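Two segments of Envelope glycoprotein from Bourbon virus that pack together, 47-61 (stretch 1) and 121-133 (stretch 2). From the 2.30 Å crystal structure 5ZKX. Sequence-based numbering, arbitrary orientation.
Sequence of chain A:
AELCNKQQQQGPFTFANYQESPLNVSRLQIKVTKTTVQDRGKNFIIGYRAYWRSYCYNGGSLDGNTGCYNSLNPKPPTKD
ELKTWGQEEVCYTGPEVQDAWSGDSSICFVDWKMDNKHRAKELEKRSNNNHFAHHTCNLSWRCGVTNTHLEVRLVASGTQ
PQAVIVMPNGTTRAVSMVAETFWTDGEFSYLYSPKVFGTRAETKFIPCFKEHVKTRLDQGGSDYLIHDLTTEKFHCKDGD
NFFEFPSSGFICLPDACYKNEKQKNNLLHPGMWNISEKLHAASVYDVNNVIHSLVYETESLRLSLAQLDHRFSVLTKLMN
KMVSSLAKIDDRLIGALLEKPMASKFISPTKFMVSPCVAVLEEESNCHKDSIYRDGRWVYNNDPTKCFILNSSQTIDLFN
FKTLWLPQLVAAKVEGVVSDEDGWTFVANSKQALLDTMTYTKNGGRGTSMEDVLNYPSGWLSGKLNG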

ATOM      1  N   GLY A  47     -23.969 -18.276   6.573  1.00 23.58           N
ATOM      2  CA  GLY A  47     -24.121 -19.475   7.378  1.00 21.95           C
ATOM      3  C   GLY A  47     -23.680 -20.698   6.613  1.00 21.77           C
ATOM      4  O   GLY A  47     -23.992 -20.856   5.433  1.00 22.65           O
ATOM      5  N   TYR A  48     -22.938 -21.564   7.291  1.00 21.06           N
ATOM      6  CA  TYR A  48     -22.526 -22.829   6.708  1.00 22.58           C
ATOM      7  C   TYR A  48     -22.988 -23.978   7.591  1.00 18.81           C
ATOM      8  O   TYR A  48     -23.219 -23.815   8.791  1.00 18.96           O
ATOM      9  CB  TYR A  48     -21.006 -22.890   6.498  1.00 19.31           C
ATOM     10  CG  TYR A  48     -20.172 -22.946   7.755  1.00 16.90           C
ATOM     11  CD1 TYR A  48     -19.813 -24.161   8.322  1.00 16.85           C
ATOM     12  CD2 TYR A  48     -19.714 -21.784   8.358  1.00 19.46           C
ATOM     13  CE1 TYR A  48     -19.042 -24.215   9.462  1.00 17.74           C
ATOM     14  CE2 TYR A  48     -18.937 -21.829   9.499  1.00 15.90           C
ATOM     15  CZ  TYR A  48     -18.605 -23.047  10.046  1.00 17.68           C
ATOM     16  OH  TYR A  48     -17.832 -23.101  11.181  1.00 20.03           O
ATOM     17  N   ARG A  49     -23.133 -25.144   6.969  1.00 22.59           N
ATOM     18  CA  ARG A  49     -23.507 -26.355   7.679  1.00 23.20           C
ATOM     19  C   ARG A  49     -23.132 -27.554   6.827  1.00 24.09           C
ATOM     20  O   ARG A  49     -23.324 -27.542   5.609  1.00 23.58           O
ATOM     21  CB  ARG A  49     -25.004 -26.388   8.005  1.00 26.31           C
ATOM     22  CG  ARG A  49     -25.464 -27.701   8.618  1.00 23.90           C
ATOM     23  CD  ARG A  49     -26.912 -27.633   9.058  1.00 27.72           C
ATOM     24  NE  ARG A  49     -27.814 -27.332   7.951  1.00 24.35           N
ATOM     25  CZ  ARG A  49     -29.061 -26.906   8.112  1.00 25.11           C
ATOM     26  NH1 ARG A  49     -29.544 -26.733   9.334  1.00 21.21           N
ATOM     27  NH2 ARG A  49     -29.823 -26.651   7.056  1.00 25.26           N
ATOM     28  N   ALA A  50     -22.591 -28.582   7.475  1.00 26.51           N
ATOM     29  CA  ALA A  50     -22.282 -29.841   6.816  1.00 26.94           C
ATOM     30  C   ALA A  50     -22.280 -30.941   7.868  1.00 29.04           C
ATOM     31  O   ALA A  50     -22.313 -30.679   9.073  1.00 24.79           O
ATOM     32  CB  ALA A  50     -20.939 -29.781   6.082  1.00 22.93           C
ATOM     33  N   TYR A  51     -22.240 -32.183   7.395  1.00 28.42           N
ATOM     34  CA  TYR A  51     -22.133 -33.318   8.295  1.00 26.18           C
ATOM     35  C   TYR A  51     -21.201 -34.366   7.705  1.00 24.18           C
ATOM     36  O   TYR A  51     -21.195 -34.608   6.494  1.00 26.02           O
ATOM     37  CB  TYR A  51     -23.513 -33.929   8.612  1.00 27.02           C
ATOM     38  CG  TYR A  51     -24.249 -34.572   7.452  1.00 24.54           C
ATOM     39  CD1 TYR A  51     -24.005 -35.891   7.093  1.00 23.55           C
ATOM     40  CD2 TYR A  51     -25.221 -33.873   6.746  1.00 27.94           C
ATOM     41  CE1 TYR A  51     -24.683 -36.486   6.049  1.00 23.93           C
ATOM     42  CE2 TYR A  51     -25.908 -34.463   5.700  1.00 26.52           C
ATOM     43  CZ  TYR A  51     -25.634 -35.772   5.358  1.00 27.37           C
ATOM     44  OH  TYR A  51     -26.308 -36.369   4.318  1.00 25.70           O
ATOM     45  N   TRP A  52     -20.404 -34.968   8.577  1.00 20.15           N
ATOM     46  CA  TRP A  52     -19.583 -36.114   8.226  1.00 22.40           C
ATOM     47  C   TRP A  52     -20.331 -37.388   8.597  1.00 26.52           C
ATOM     48  O   TRP A  52     -20.780 -37.538   9.738  1.00 24.00           O
ATOM     49  CB  TRP A  52     -18.242 -36.048   8.955  1.00 20.89           C
ATOM     50  CG  TRP A  52     -17.513 -37.344   8.996  1.00 23.56           C
ATOM     51  CD1 TRP A  52     -17.493 -38.242  10.025  1.00 20.66           C
ATOM     52  CD2 TRP A  52     -16.690 -37.896   7.963  1.00 22.67           C
ATOM     53  NE1 TRP A  52     -16.709 -39.319   9.693  1.00 21.51           N
ATOM     54  CE2 TRP A  52     -16.204 -39.129   8.431  1.00 21.15           C
ATOM     55  CE3 TRP A  52     -16.322 -37.467   6.684  1.00 24.29           C
ATOM     56  CZ2 TRP A  52     -15.366 -39.938   7.669  1.00 20.46           C
ATOM     57  CZ3 TRP A  52     -15.490 -38.271   5.928  1.00 21.90           C
ATOM     58  CH2 TRP A  52     -15.022 -39.492   6.423  1.00 21.85           C
ATOM     59  N   ARG A  53     -20.481 -38.293   7.632  1.00 27.75           N
ATOM     60  CA  ARG A  53     -21.194 -39.545   7.844  1.00 27.96           C
ATOM     61  C   ARG A  53     -20.272 -40.713   7.534  1.00 26.20           C
ATOM     62  O   ARG A  53     -19.608 -40.722   6.495  1.00 26.79           O
ATOM     63  CB  ARG A  53     -22.454 -39.621   6.979  1.00 32.38           C
ATOM     64  CG  ARG A  53     -23.120 -40.992   6.974  1.00 30.65           C
ATOM     65  CD  ARG A  53     -23.904 -41.214   5.695  1.00 31.75           C
ATOM     66  NE  ARG A  53     -25.177 -40.501   5.705  1.00 29.66           N
ATOM     67  CZ  ARG A  53     -25.834 -40.130   4.610  1.00 36.23           C
ATOM     68  NH1 ARG A  53     -25.336 -40.401   3.410  1.00 32.58           N
ATOM     69  NH2 ARG A  53     -26.990 -39.487   4.715  1.00 33.66           N
ATOM     70  N   SER A  54     -20.235 -41.695   8.434  1.00 28.76           N
ATOM     71  CA  SER A  54     -19.458 -42.918   8.239  1.00 27.93           C
ATOM     72  C   SER A  54     -20.364 -44.110   8.526  1.00 26.86           C
ATOM     73  O   SER A  54     -20.597 -44.456   9.688  1.00 33.81           O
ATOM     74  CB  SER A  54     -18.218 -42.943   9.125  1.00 29.32           C
ATOM     75  OG  SER A  54     -17.327 -43.961   8.700  1.00 27.34           O
ATOM     76  N   TYR A  55     -20.866 -44.735   7.466  1.00 26.60           N
ATOM     77  CA  TYR A  55     -21.743 -45.895   7.553  1.00 26.65           C
ATOM     78  C   TYR A  55     -20.937 -47.122   7.146  1.00 29.53           C
ATOM     79  O   TYR A  55     -20.651 -47.318   5.960  1.00 33.48           O
ATOM     80  CB  TYR A  55     -22.963 -45.711   6.656  1.00 28.10           C
ATOM     81  CG  TYR A  55     -24.060 -46.727   6.864  1.00 29.22           C
ATOM     82  CD1 TYR A  55     -24.808 -46.739   8.035  1.00 33.23           C
ATOM     83  CD2 TYR A  55     -24.365 -47.660   5.882  1.00 27.78           C
ATOM     84  CE1 TYR A  55     -25.820 -47.655   8.227  1.00 31.78           C
ATOM     85  CE2 TYR A  55     -25.376 -48.584   6.066  1.00 33.10           C
ATOM     86  CZ  TYR A  55     -26.101 -48.575   7.242  1.00 34.30           C
ATOM     87  OH  TYR A  55     -27.111 -49.488   7.436  1.00 40.39           O
ATOM     88  N   CYS A  56     -20.571 -47.943   8.123  1.00 27.64           N
ATOM     89  CA  CYS A  56     -19.739 -49.109   7.887  1.00 28.41           C
ATOM     90  C   CYS A  56     -20.518 -50.392   8.148  1.00 32.51           C
ATOM     91  O   CYS A  56     -21.503 -50.411   8.890  1.00 29.70           O
ATOM     92  CB  CYS A  56     -18.489 -49.067   8.770  1.00 26.71           C
ATOM     93  SG  CYS A  56     -17.534 -47.540   8.631  1.00 26.72           S
ATOM     94  N   TYR A  57     -20.063 -51.471   7.511  1.00 38.30           N
ATOM     95  CA  TYR A  57     -20.575 -52.813   7.757  1.00 37.15           C
ATOM     96  C   TYR A  57     -19.402 -53.760   7.955  1.00 37.22           C
ATOM     97  O   TYR A  57     -18.436 -53.729   7.186  1.00 32.27           O
ATOM     98  CB  TYR A  57     -21.457 -53.311   6.606  1.00 35.04           C
ATOM     99  CG  TYR A  57     -22.013 -54.700   6.848  1.00 39.20           C
ATOM    100  CD1 TYR A  57     -22.975 -54.924   7.826  1.00 39.92           C
ATOM    101  CD2 TYR A  57     -21.570 -55.790   6.106  1.00 37.08           C
ATOM    102  CE1 TYR A  57     -23.482 -56.191   8.056  1.00 42.18           C
ATOM    103  CE2 TYR A  57     -22.071 -57.062   6.331  1.00 34.42           C
ATOM    104  CZ  TYR A  57     -23.026 -57.256   7.306  1.00 40.62           C
ATOM    105  OH  TYR A  57     -23.529 -58.517   7.531  1.00 41.27           O
ATOM    106  N   ASN A  58     -19.482 -54.590   8.989  1.00 31.30           N
ATOM    107  CA  ASN A  58     -18.459 -55.590   9.281  1.00 26.88           C
ATOM    108  C   ASN A  58     -19.098 -56.965   9.141  1.00 27.27           C
ATOM    109  O   ASN A  58     -19.785 -57.434  10.053  1.00 29.00           O
ATOM    110  CB  ASN A  58     -17.872 -55.393  10.673  1.00 24.47           C
ATOM    111  CG  ASN A  58     -16.795 -56.403  10.991  1.00 22.73           C
ATOM    112  OD1 ASN A  58     -16.336 -57.133  10.112  1.00 19.72           O
ATOM    113  ND2 ASN A  58     -16.385 -56.456  12.250  1.00 27.50           N
ATOM    114  N   GLY A  59     -18.874 -57.606   7.999  1.00 25.37           N
ATOM    115  CA  GLY A  59     -19.362 -58.950   7.778  1.00 24.45           C
ATOM    116  C   GLY A  59     -18.220 -59.909   7.531  1.00 29.09           C
ATOM    117  O   GLY A  59     -18.424 -61.031   7.056  1.00 33.43           O
ATOM    118  N   GLY A  60     -17.006 -59.468   7.849  1.00 25.46           N
ATOM    119  CA  GLY A  60     -15.817 -60.263   7.638  1.00 21.74           C
ATOM    120  C   GLY A  60     -15.222 -60.064   6.258  1.00 21.07           C
ATOM    121  O   GLY A  60     -15.842 -59.526   5.339  1.00 18.19           O
ATOM    122  N   SER A  61     -13.980 -60.530   6.115  1.00 30.13           N
ATOM    123  CA  SER A  61     -13.220 -60.328   4.887  1.00 26.84           C
ATOM    124  C   SER A  61     -13.806 -61.066   3.691  1.00 31.22           C
ATOM    125  O   SER A  61     -13.425 -60.764   2.555  1.00 33.59           O
ATOM    126  CB  SER A  61     -11.771 -60.761   5.100  1.00 29.35           C
ATOM    127  OG  SER A  61     -11.277 -60.266   6.333  1.00 32.75           O
ATOM    128  N   LYS A 121     -19.859 -24.955  16.091  1.00 19.42           N
ATOM    129  CA  LYS A 121     -19.768 -26.411  16.146  1.00 19.59           C
ATOM    130  C   LYS A 121     -18.891 -26.908  15.009  1.00 20.25           C
ATOM    131  O   LYS A 121     -19.193 -26.654  13.841  1.00 19.29           O
ATOM    132  CB  LYS A 121     -21.161 -27.041  16.062  1.00 24.39           C
ATOM    133  CG  LYS A 121     -21.166 -28.557  15.957  1.00 22.24           C
ATOM    134  CD  LYS A 121     -20.662 -29.201  17.236  1.00 20.13           C
ATOM    135  CE  LYS A 121     -20.697 -30.713  17.133  1.00 22.09           C
ATOM    136  NZ  LYS A 121     -19.861 -31.203  16.002  1.00 22.71           N
ATOM    137  N   GLU A 122     -17.816 -27.612  15.350  1.00 23.18           N
ATOM    138  CA  GLU A 122     -16.956 -28.265  14.376  1.00 23.45           C
ATOM    139  C   GLU A 122     -17.169 -29.771  14.446  1.00 24.76           C
ATOM    140  O   GLU A 122     -17.370 -30.327  15.529  1.00 25.83           O
ATOM    141  CB  GLU A 122     -15.481 -27.933  14.623  1.00 24.77           C
ATOM    142  CG  GLU A 122     -14.563 -28.345  13.485  1.00 17.71           C
ATOM    143  CD  GLU A 122     -15.040 -27.820  12.144  1.00 24.96           C
ATOM    144  OE1 GLU A 122     -15.101 -26.584  11.974  1.00 30.74           O
ATOM    145  OE2 GLU A 122     -15.366 -28.641  11.263  1.00 23.70           O
ATOM    146  N   LEU A 123     -17.131 -30.426  13.290  1.00 23.92           N
ATOM    147  CA  LEU A 123     -17.376 -31.858  13.255  1.00 24.19           C
ATOM    148  C   LEU A 123     -16.112 -32.626  13.620  1.00 24.78           C
ATOM    149  O   LEU A 123     -14.993 -32.113  13.544  1.00 23.71           O
ATOM    150  CB  LEU A 123     -17.889 -32.292  11.878  1.00 23.75           C
ATOM    151  CG  LEU A 123     -16.986 -32.217  10.643  1.00 21.10           C
ATOM    152  CD1 LEU A 123     -16.149 -33.473  10.474  1.00 21.37           C
ATOM    153  CD2 LEU A 123     -17.838 -32.002   9.409  1.00 16.96           C
ATOM    154  N   GLU A 124     -16.306 -33.877  14.028  1.00 30.25           N
ATOM    155  CA  GLU A 124     -15.211 -34.803  14.272  1.00 29.69           C
ATOM    156  C   GLU A 124     -15.262 -35.914  13.235  1.00 32.26           C
ATOM    157  O   GLU A 124     -16.323 -36.498  12.993  1.00 30.78           O
ATOM    158  CB  GLU A 124     -15.272 -35.391  15.682  1.00 36.68           C
ATOM    159  CG  GLU A 124     -14.074 -36.273  16.015  1.00 38.55           C
ATOM    160  CD  GLU A 124     -14.042 -36.693  17.469  1.00 43.24           C
ATOM    161  OE1 GLU A 124     -12.971 -36.575  18.101  1.00 49.55           O
ATOM    162  OE2 GLU A 124     -15.086 -37.143  17.981  1.00 48.32           O
ATOM    163  N   LYS A 125     -14.114 -36.196  12.619  1.00 26.25           N
ATOM    164  CA  LYS A 125     -14.017 -37.200  11.562  1.00 24.76           C
ATOM    165  C   LYS A 125     -13.716 -38.553  12.200  1.00 26.92           C
ATOM    166  O   LYS A 125     -12.580 -39.029  12.224  1.00 28.34           O
ATOM    167  CB  LYS A 125     -12.951 -36.796  10.552  1.00 24.75           C
ATOM    168  CG  LYS A 125     -12.818 -37.723   9.360  1.00 24.93           C
ATOM    169  CD  LYS A 125     -11.467 -37.541   8.703  1.00 20.58           C
ATOM    170  CE  LYS A 125     -11.337 -38.392   7.458  1.00 21.52           C
ATOM    171  NZ  LYS A 125      -9.983 -38.246   6.851  1.00 25.85           N
ATOM    172  N   ARG A 126     -14.765 -39.187  12.723  1.00 25.14           N
ATOM    173  CA  ARG A 126     -14.637 -40.437  13.460  1.00 24.25           C
ATOM    174  C   ARG A 126     -15.364 -41.563  12.739  1.00 21.81           C
ATOM    175  O   ARG A 126     -16.418 -41.354  12.134  1.00 21.51           O
ATOM    176  CB  ARG A 126     -15.176 -40.304  14.885  1.00 20.48           C
ATOM    177  CG  ARG A 126     -16.624 -39.912  14.947  1.00 27.25           C
ATOM    178  CD  ARG A 126     -17.226 -40.191  16.307  1.00 25.10           C
ATOM    179  NE  ARG A 126     -18.649 -39.875  16.304  1.00 27.70           N
ATOM    180  CZ  ARG A 126     -19.147 -38.675  16.582  1.00 26.44           C
ATOM    181  NH1 ARG A 126     -18.338 -37.671  16.898  1.00 24.36           N
ATOM    182  NH2 ARG A 126     -20.457 -38.481  16.547  1.00 28.97           N
ATOM    183  N   SER A 127     -14.786 -42.762  12.810  1.00 23.35           N
ATOM    184  CA  SER A 127     -15.329 -43.939  12.152  1.00 21.95           C
ATOM    185  C   SER A 127     -14.882 -45.176  12.912  1.00 21.98           C
ATOM    186  O   SER A 127     -13.834 -45.173  13.565  1.00 26.87           O
ATOM    187  CB  SER A 127     -14.879 -44.021  10.687  1.00 20.26           C
ATOM    188  OG  SER A 127     -15.171 -45.288  10.126  1.00 20.37           O
ATOM    189  N   ASN A 128     -15.690 -46.230  12.831  1.00 27.28           N
ATOM    190  CA  ASN A 128     -15.333 -47.514  13.416  1.00 25.61           C
ATOM    191  C   ASN A 128     -16.224 -48.592  12.813  1.00 29.34           C
ATOM    192  O   ASN A 128     -17.401 -48.349  12.537  1.00 28.03           O
ATOM    193  CB  ASN A 128     -15.457 -47.498  14.944  1.00 25.34           C
ATOM    194  CG  ASN A 128     -16.886 -47.375  15.416  1.00 30.99           C
ATOM    195  OD1 ASN A 128     -17.513 -46.325  15.277  1.00 39.92           O
ATOM    196  ND2 ASN A 128     -17.410 -48.449  15.990  1.00 36.85           N
ATOM    197  N   ASN A 129     -15.647 -49.772  12.602  1.00 31.75           N
ATOM    198  CA  ASN A 129     -16.331 -50.889  11.954  1.00 30.72           C
ATOM    199  C   ASN A 129     -16.061 -52.184  12.720  1.00 32.95           C
ATOM    200  O   ASN A 129     -15.689 -53.210  12.149  1.00 29.24           O
ATOM    201  CB  ASN A 129     -15.893 -51.002  10.496  1.00 26.46           C
ATOM    202  CG  ASN A 129     -16.803 -51.891   9.681  1.00 26.88           C
ATOM    203  OD1 ASN A 129     -17.997 -51.992   9.953  1.00 28.68           O
ATOM    204  ND2 ASN A 129     -16.241 -52.541   8.673  1.00 31.42           N
ATOM    205  N   ASN A 130     -16.241 -52.144  14.042  1.00 24.62           N
ATOM    206  CA  ASN A 130     -15.815 -53.224  14.925  1.00 28.66           C
ATOM    207  C   ASN A 130     -16.985 -54.021  15.500  1.00 30.03           C
ATOM    208  O   ASN A 130     -16.879 -54.579  16.595  1.00 26.63           O
ATOM    209  CB  ASN A 130     -14.962 -52.663  16.060  1.00 28.20           C
ATOM    210  CG  ASN A 130     -15.736 -51.708  16.943  1.00 25.93           C
ATOM    211  OD1 ASN A 130     -16.570 -50.942  16.462  1.00 27.35           O
ATOM    212  ND2 ASN A 130     -15.472 -51.754  18.243  1.00 21.73           N
ATOM    213  N   HIS A 131     -18.102 -54.090  14.783  1.00 31.72           N
ATOM    214  CA  HIS A 131     -19.261 -54.867  15.217  1.00 30.51           C
ATOM    215  C   HIS A 131     -19.565 -55.883  14.123  1.00 33.12           C
ATOM    216  O   HIS A 131     -20.143 -55.538  13.087  1.00 39.01           O
ATOM    217  CB  HIS A 131     -20.452 -53.962  15.510  1.00 30.70           C
ATOM    218  CG  HIS A 131     -20.231 -53.042  16.669  1.00 35.35           C
ATOM    219  ND1 HIS A 131     -20.212 -53.483  17.975  1.00 34.38           N
ATOM    220  CD2 HIS A 131     -20.000 -51.709  16.719  1.00 34.75           C
ATOM    221  CE1 HIS A 131     -19.988 -52.460  18.779  1.00 33.56           C
ATOM    222  NE2 HIS A 131     -19.855 -51.372  18.043  1.00 33.04           N
ATOM    223  N   PHE A 132     -19.174 -57.134  14.358  1.00 32.88           N
ATOM    224  CA  PHE A 132     -19.236 -58.142  13.311  1.00 31.69           C
ATOM    225  C   PHE A 132     -20.678 -58.506  12.978  1.00 31.30           C
ATOM    226  O   PHE A 132     -21.542 -58.562  13.857  1.00 30.66           O
ATOM    227  CB  PHE A 132     -18.466 -59.391  13.726  1.00 35.63           C
ATOM    228  CG  PHE A 132     -18.345 -60.403  12.631  1.00 33.34           C
ATOM    229  CD1 PHE A 132     -17.426 -60.229  11.613  1.00 32.32           C
ATOM    230  CD2 PHE A 132     -19.165 -61.516  12.605  1.00 32.75           C
ATOM    231  CE1 PHE A 132     -17.317 -61.153  10.597  1.00 32.51           C
ATOM    232  CE2 PHE A 132     -19.061 -62.445  11.593  1.00 40.91           C
ATOM    233  CZ  PHE A 132     -18.135 -62.261  10.584  1.00 37.59           C
ATOM    234  N   ALA A 133     -20.923 -58.762  11.691  1.00 29.99           N
ATOM    235  CA  ALA A 133     -22.247 -59.057  11.145  1.00 37.46           C
ATOM    236  C   ALA A 133     -23.222 -57.904  11.342  1.00 39.88           C
ATOM    237  O   ALA A 133     -24.439 -58.100  11.272  1.00 40.66           O
ATOM    238  CB  ALA A 133     -22.828 -60.346  11.738  1.00 35.97           C
TER
HETATM  239  O   HOH W   1     -18.574 -45.578  11.445  1.00 27.59           O

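A β-strand need not offer its backbone to a neighbour in order to hold it; side chains can do much of the work, and these two segments of the Bourbon virus envelope glycoprotein illustrate how. They run in roughly the same direction, 21° apart, and bury 838 Å² between them, and the backbones converge along the pair, from 6.6 Å between the CA atoms of Trp52 and Lys125 to 4.4 Å between those of Gly59 and Ala133. Along the strand, Trp52, Ser54, Cys56 and Asn58 direct their CA-to-CB bonds toward the second segment, while Tyr51, Arg53, Tyr55 and Tyr57 direct theirs away.

Trp52 covers the most surface. Its indole, buried, makes an apolar contact through one face and a polar one at its edge. The methylene CG of Lys125 lies over one face, 3.9 Å from the centroid of the six-membered ring, a CH-π contact supplied by an extended aliphatic chain whose amine is satisfied elsewhere in the structure. At the ring edge, NE1 of Trp52 donates a hydrogen bond to O of Arg126 (3.2 Å), so the buried polar group of the indole is paired with a backbone carbonyl. Leu123 completes the apolar packing, its CD1 3.6 Å from CB of Trp52.

Between these two centres lie smaller side chains. OG of Ser127 donates to OG of Ser54 at 2.9 Å, a link that two short hydroxyl side chains can make across a CA separation of 5.8 Å. A water extends the connection, donating to O of Ser54 (2.9 Å) and accepting from N of Asn128 (3.3 Å).

Asn58 and Asn129 form the second centre. The amide of Asn129 reaches back to the strand, where its ND2 donates to O of Tyr57 at 2.9 Å; an asparagine can thus stand in for a backbone partner. Asn58 is buried against the last residues of the second segment, with its CB 3.3 Å from O of His131. Its carbonyl O accepts from N of Ala133 at a very short 2.4 Å, with a bent angle of 123°, and its OD1 receives a weak hydrogen bond from N of Gly60 (3.3 Å).

The Phe132 ring closes this end, its CE1 3.2 Å from N of Gly60. A CB on Gly60 would come within 3.0 Å of that same CE1, and the backbone angles there independently call for glycine.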